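Local coordinates for protein PEPTIDE N-myristoyltransferase (Saccharomyces cerevisiae, PDB 1IIC) that transfers the myristoyl group from myristoyl-CoA to the N-terminal glycine of target proteins and peptides, at residues C184-L196 against A355-S368. Residues are numbered along the deposited sequence; the frame is centred on the assembly and turned at random.
Sequences CRYTHRPLNWKKL and AKNANMDVFNALTS
Strand 184-190 runs antiparallel to strand 362-366, their axes 4.4 Å apart, with Thr187-Ala365 and Arg189-Phe363 as hydrogen-bonded pairs and Tyr186-Leu366 and His188-Asn364 as non-hydrogen-bonded ones. Ala365 O takes Thr187 N and, from above its carbonyl plane, Thr187 OG1 (2.7 Å), which chi1 65° sets between backbone N and carbonyl carbon. On the face of Tyr186 and His188, Leu366 CD2 lies over the Tyr186 ring, 3.8 Å from its centroid, a CH-pi contact. Past the strand ends, Asp361 O is shared by Leu191 N and Asn192 N (2.8 Å), both from the same side of its plane. Leu191 CD1 packs against Met360 CB (3.7 Å), Ala355 CB and Phe363 CB, while Lys356 NZ bonds to Leu191 O. Lys195, fully extended, lies across the Asp361 side chain, and its NZ reaches Asp361 OD1 (2.6 Å) from the syn side, tilted 27° out of the carboxylate plane, a salt bridge tying helix 193-198 to the residue just before strand 362-366. A methionine in place of Lys195 would probably leave the buried Asp361 carboxylate without its counter-charge. Segment 355-368 belongs to the C-terminal N-myristoyltransferase domain (acetyltransferase clan), 159 residues from 184-196. Strand 362-366, following helix 334-357, pairs in parallel with strand 311-322, where Gly313 N binds Asp361 OD1 and Asp311 O receives Lys195 NZ; strand 381-392 flanks strand 182-190, so both strands lie inside the mixed sheet.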
loop_
_atom_site.group_PDB
_atom_site.type_symbol
_atom_site.label_atom_id
_atom_site.label_comp_id
_atom_site.label_asym_id
_atom_site.label_seq_id
_atom_site.Cartn_x
_atom_site.Cartn_y
_atom_site.Cartn_z
ATOM N N CYS A 184 -9.084 -1.909 7.437
ATOM C CA CYS A 184 -8.157 -1.167 8.286
ATOM C C CYS A 184 -8.478 0.313 8.202
ATOM O O CYS A 184 -9.082 0.777 7.237
ATOM C CB CYS A 184 -6.712 -1.377 7.836
ATOM S SG CYS A 184 -6.122 -3.056 8.054
ATOM N N ARG A 185 -8.068 1.059 9.219
ATOM C CA ARG A 185 -8.310 2.489 9.218
ATOM C C ARG A 185 -6.998 3.210 8.957
ATOM O O ARG A 185 -5.931 2.708 9.313
ATOM C CB ARG A 185 -8.879 2.932 10.564
ATOM C CG ARG A 185 -9.345 4.374 10.587
ATOM C CD ARG A 185 -9.943 4.732 11.933
ATOM N NE ARG A 185 -10.552 6.056 11.911
ATOM C CZ ARG A 185 -11.246 6.577 12.919
ATOM N NH1 ARG A 185 -11.418 5.886 14.040
ATOM N NH2 ARG A 185 -11.777 7.784 12.797
ATOM N N TYR A 186 -7.082 4.365 8.300
ATOM C CA TYR A 186 -5.905 5.182 8.030
ATOM C C TYR A 186 -5.701 6.097 9.226
ATOM O O TYR A 186 -6.674 6.501 9.874
ATOM C CB TYR A 186 -6.105 6.099 6.816
ATOM C CG TYR A 186 -6.179 5.424 5.475
ATOM C CD1 TYR A 186 -7.407 5.175 4.869
ATOM C CD2 TYR A 186 -5.017 5.075 4.787
ATOM C CE1 TYR A 186 -7.485 4.601 3.599
ATOM C CE2 TYR A 186 -5.076 4.504 3.525
ATOM C CZ TYR A 186 -6.315 4.272 2.932
ATOM O OH TYR A 186 -6.386 3.732 1.665
ATOM N N THR A 187 -4.442 6.419 9.506
ATOM C CA THR A 187 -4.090 7.339 10.584
ATOM C C THR A 187 -3.016 8.265 10.011
ATOM O O THR A 187 -2.325 7.896 9.066
ATOM C CB THR A 187 -3.547 6.612 11.825
ATOM O OG1 THR A 187 -2.310 5.976 11.512
ATOM C CG2 THR A 187 -4.550 5.589 12.301
ATOM N N HIS A 188 -2.891 9.466 10.565
ATOM C CA HIS A 188 -1.921 10.441 10.062
ATOM C C HIS A 188 -1.145 11.100 11.189
ATOM O O HIS A 188 -1.741 11.680 12.109
ATOM C CB HIS A 188 -2.647 11.533 9.264
ATOM C CG HIS A 188 -3.659 10.999 8.301
ATOM N ND1 HIS A 188 -3.308 10.417 7.101
ATOM C CD2 HIS A 188 -5.004 10.879 8.401
ATOM C CE1 HIS A 188 -4.395 9.953 6.506
ATOM N NE2 HIS A 188 -5.436 10.220 7.274
ATOM N N ARG A 189 0.180 11.016 11.109
ATOM C CA ARG A 189 1.052 11.623 12.104
ATOM C C ARG A 189 1.589 12.926 11.528
ATOM O O ARG A 189 2.388 12.917 10.590
ATOM C CB ARG A 189 2.230 10.702 12.428
ATOM C CG ARG A 189 2.809 10.869 13.831
ATOM C CD ARG A 189 3.432 12.229 14.085
ATOM N NE ARG A 189 4.016 12.281 15.428
ATOM C CZ ARG A 189 4.612 13.347 15.960
ATOM N NH1 ARG A 189 4.720 14.476 15.274
ATOM N NH2 ARG A 189 5.097 13.286 17.193
ATOM N N PRO A 190 1.148 14.064 12.074
ATOM C CA PRO A 190 1.592 15.386 11.610
ATOM C C PRO A 190 3.073 15.569 11.903
ATOM O O PRO A 190 3.499 15.461 13.049
ATOM C CB PRO A 190 0.740 16.356 12.433
ATOM C CG PRO A 190 -0.469 15.533 12.813
ATOM C CD PRO A 190 0.136 14.192 13.134
ATOM N N LEU A 191 3.856 15.830 10.864
ATOM C CA LEU A 191 5.289 16.032 11.021
ATOM C C LEU A 191 5.555 17.530 10.903
ATOM O O LEU A 191 6.396 18.092 11.603
ATOM C CB LEU A 191 6.046 15.261 9.929
ATOM C CG LEU A 191 5.825 13.744 9.926
ATOM C CD1 LEU A 191 6.550 13.092 8.757
ATOM C CD2 LEU A 191 6.323 13.161 11.259
ATOM N N ASN A 192 4.822 18.166 10.001
ATOM C CA ASN A 192 4.935 19.597 9.783
ATOM C C ASN A 192 3.539 20.177 10.018
ATOM O O ASN A 192 2.838 20.525 9.068
ATOM C CB ASN A 192 5.369 19.857 8.348
ATOM C CG ASN A 192 5.878 21.260 8.149
ATOM O OD1 ASN A 192 5.305 22.218 8.668
ATOM N ND2 ASN A 192 6.962 21.393 7.392
ATOM N N TRP A 193 3.132 20.286 11.281
ATOM C CA TRP A 193 1.790 20.785 11.581
ATOM C C TRP A 193 1.430 22.106 10.930
ATOM O O TRP A 193 0.439 22.193 10.206
ATOM C CB TRP A 193 1.555 20.932 13.086
ATOM C CG TRP A 193 0.095 21.170 13.389
ATOM C CD1 TRP A 193 -0.868 20.216 13.557
ATOM C CD2 TRP A 193 -0.586 22.434 13.448
ATOM N NE1 TRP A 193 -2.098 20.802 13.713
ATOM C CE2 TRP A 193 -1.957 22.162 13.650
ATOM C CE3 TRP A 193 -0.169 23.771 13.345
ATOM C CZ2 TRP A 193 -2.920 23.177 13.756
ATOM C CZ3 TRP A 193 -1.131 24.784 13.449
ATOM C CH2 TRP A 193 -2.488 24.477 13.654
ATOM N N LYS A 194 2.219 23.140 11.198
ATOM C CA LYS A 194 1.936 24.460 10.652
ATOM C C LYS A 194 1.582 24.433 9.168
ATOM O O LYS A 194 0.610 25.051 8.757
ATOM C CB LYS A 194 3.112 25.403 10.904
ATOM C CG LYS A 194 2.771 26.867 10.655
ATOM C CD LYS A 194 3.915 27.796 11.050
ATOM C CE LYS A 194 3.537 29.251 10.821
ATOM N NZ LYS A 194 2.327 29.628 11.605
ATOM N N LYS A 195 2.358 23.711 8.365
ATOM C CA LYS A 195 2.084 23.624 6.930
ATOM C C LYS A 195 0.827 22.816 6.621
ATOM O O LYS A 195 0.072 23.170 5.720
ATOM C CB LYS A 195 3.275 23.011 6.189
ATOM C CG LYS A 195 3.043 22.768 4.702
ATOM C CD LYS A 195 4.268 22.139 4.046
ATOM C CE LYS A 195 4.054 21.887 2.566
ATOM N NZ LYS A 195 5.246 21.251 1.892
ATOM N N LEU A 196 0.608 21.719 7.342
ATOM C CA LEU A 196 -0.586 20.907 7.112
ATOM C C LEU A 196 -1.829 21.764 7.338
ATOM O O LEU A 196 -2.806 21.688 6.589
ATOM C CB LEU A 196 -0.627 19.710 8.070
ATOM C CG LEU A 196 0.353 18.569 7.790
ATOM C CD1 LEU A 196 0.270 17.529 8.909
ATOM C CD2 LEU A 196 0.020 17.930 6.440
ATOM N N ALA A 355 11.483 10.537 8.522
ATOM C CA ALA A 355 10.551 10.998 7.486
ATOM C C ALA A 355 10.460 12.517 7.504
ATOM O O ALA A 355 10.426 13.159 6.452
ATOM C CB ALA A 355 9.171 10.397 7.711
ATOM N N LYS A 356 10.421 13.099 8.699
ATOM C CA LYS A 356 10.346 14.547 8.783
ATOM C C LYS A 356 11.633 15.169 8.247
ATOM O O LYS A 356 11.584 16.153 7.503
ATOM C CB LYS A 356 10.121 15.033 10.213
ATOM C CG LYS A 356 10.102 16.558 10.258
ATOM C CD LYS A 356 9.844 17.125 11.622
ATOM C CE LYS A 356 9.872 18.648 11.536
ATOM N NZ LYS A 356 8.991 19.120 10.425
ATOM N N ASN A 357 12.776 14.595 8.626
ATOM C CA ASN A 357 14.061 15.098 8.157
ATOM C C ASN A 357 14.182 14.906 6.650
ATOM O O ASN A 357 14.993 15.561 6.001
ATOM C CB ASN A 357 15.232 14.387 8.846
ATOM C CG ASN A 357 15.301 14.673 10.325
ATOM O OD1 ASN A 357 14.652 15.596 10.830
ATOM N ND2 ASN A 357 16.095 13.881 11.037
ATOM N N ALA A 358 13.387 13.998 6.096
ATOM C CA ALA A 358 13.416 13.770 4.654
ATOM C C ALA A 358 12.393 14.690 3.990
ATOM O O ALA A 358 12.085 14.555 2.809
ATOM C CB ALA A 358 13.107 12.322 4.343
ATOM N N ASN A 359 11.873 15.631 4.771
ATOM C CA ASN A 359 10.899 16.599 4.295
ATOM C C ASN A 359 9.488 16.047 4.045
ATOM O O ASN A 359 8.769 16.531 3.172
ATOM C CB ASN A 359 11.424 17.312 3.034
ATOM C CG ASN A 359 12.739 18.059 3.282
ATOM O OD1 ASN A 359 12.854 18.853 4.225
ATOM N ND2 ASN A 359 13.733 17.806 2.430
ATOM N N MET A 360 9.097 15.025 4.798
ATOM C CA MET A 360 7.741 14.498 4.691
ATOM C C MET A 360 6.982 15.458 5.622
ATOM O O MET A 360 7.512 15.846 6.669
ATOM C CB MET A 360 7.649 13.062 5.242
ATOM C CG MET A 360 8.437 12.002 4.464
ATOM S SD MET A 360 7.909 11.868 2.748
ATOM C CE MET A 360 9.007 13.087 1.971
ATOM N N ASP A 361 5.759 15.830 5.254
ATOM C CA ASP A 361 4.972 16.766 6.057
ATOM C C ASP A 361 3.978 16.101 6.984
ATOM O O ASP A 361 3.546 16.699 7.965
ATOM C CB ASP A 361 4.240 17.746 5.139
ATOM C CG ASP A 361 5.175 18.756 4.515
ATOM O OD1 ASP A 361 5.050 19.024 3.298
ATOM O OD2 ASP A 361 6.038 19.286 5.248
ATOM N N VAL A 362 3.610 14.867 6.657
ATOM C CA VAL A 362 2.664 14.082 7.442
ATOM C C VAL A 362 3.083 12.631 7.201
ATOM O O VAL A 362 3.645 12.309 6.151
ATOM C CB VAL A 362 1.200 14.336 6.974
ATOM C CG1 VAL A 362 1.065 14.039 5.502
ATOM C CG2 VAL A 362 0.234 13.497 7.779
ATOM N N PHE A 363 2.846 11.766 8.182
ATOM C CA PHE A 363 3.246 10.360 8.090
ATOM C C PHE A 363 1.976 9.490 8.132
ATOM O O PHE A 363 1.177 9.582 9.059
ATOM C CB PHE A 363 4.187 10.071 9.266
ATOM C CG PHE A 363 5.085 8.879 9.080
ATOM C CD1 PHE A 363 5.610 8.555 7.835
ATOM C CD2 PHE A 363 5.455 8.111 10.176
ATOM C CE1 PHE A 363 6.493 7.477 7.685
ATOM C CE2 PHE A 363 6.332 7.036 10.040
ATOM C CZ PHE A 363 6.853 6.717 8.793
ATOM N N ASN A 364 1.788 8.655 7.117
ATOM C CA ASN A 364 0.599 7.824 7.032
ATOM C C ASN A 364 0.818 6.387 7.441
ATOM O O ASN A 364 1.830 5.781 7.110
ATOM C CB ASN A 364 0.053 7.837 5.607
ATOM C CG ASN A 364 -0.561 9.165 5.224
ATOM O OD1 ASN A 364 -0.723 9.459 4.043
ATOM N ND2 ASN A 364 -0.922 9.969 6.219
ATOM N N ALA A 365 -0.151 5.828 8.146
ATOM C CA ALA A 365 -0.047 4.440 8.562
ATOM C C ALA A 365 -1.424 3.872 8.796
ATOM O O ALA A 365 -2.331 4.569 9.262
ATOM C CB ALA A 365 0.788 4.324 9.830
ATOM N N LEU A 366 -1.571 2.601 8.450
ATOM C CA LEU A 366 -2.817 1.885 8.629
ATOM C C LEU A 366 -2.747 1.148 9.957
ATOM O O LEU A 366 -1.694 1.112 10.599
ATOM C CB LEU A 366 -3.002 0.891 7.486
ATOM C CG LEU A 366 -3.325 1.469 6.104
ATOM C CD1 LEU A 366 -2.900 0.480 5.011
ATOM C CD2 LEU A 366 -4.823 1.767 6.014
ATOM N N THR A 367 -3.873 0.577 10.375
ATOM C CA THR A 367 -3.939 -0.183 11.616
ATOM C C THR A 367 -3.615 -1.656 11.347
ATOM O O THR A 367 -3.994 -2.534 12.114
ATOM C CB THR A 367 -5.340 -0.108 12.238
ATOM O OG1 THR A 367 -6.301 -0.586 11.285
ATOM C CG2 THR A 367 -5.681 1.324 12.642
ATOM N N SER A 368 -2.925 -1.930 10.247
ATOM C CA SER A 368 -2.556 -3.299 9.909
ATOM C C SER A 368 -1.327 -3.713 10.719
ATOM O O SER A 368 -0.841 -2.936 11.540
ATOM C CB SER A 368 -2.245 -3.390 8.422
ATOM O OG SER A 368 -1.319 -2.379 8.050
HETATM O O HOH W 1 8.174 18.491 7.203
#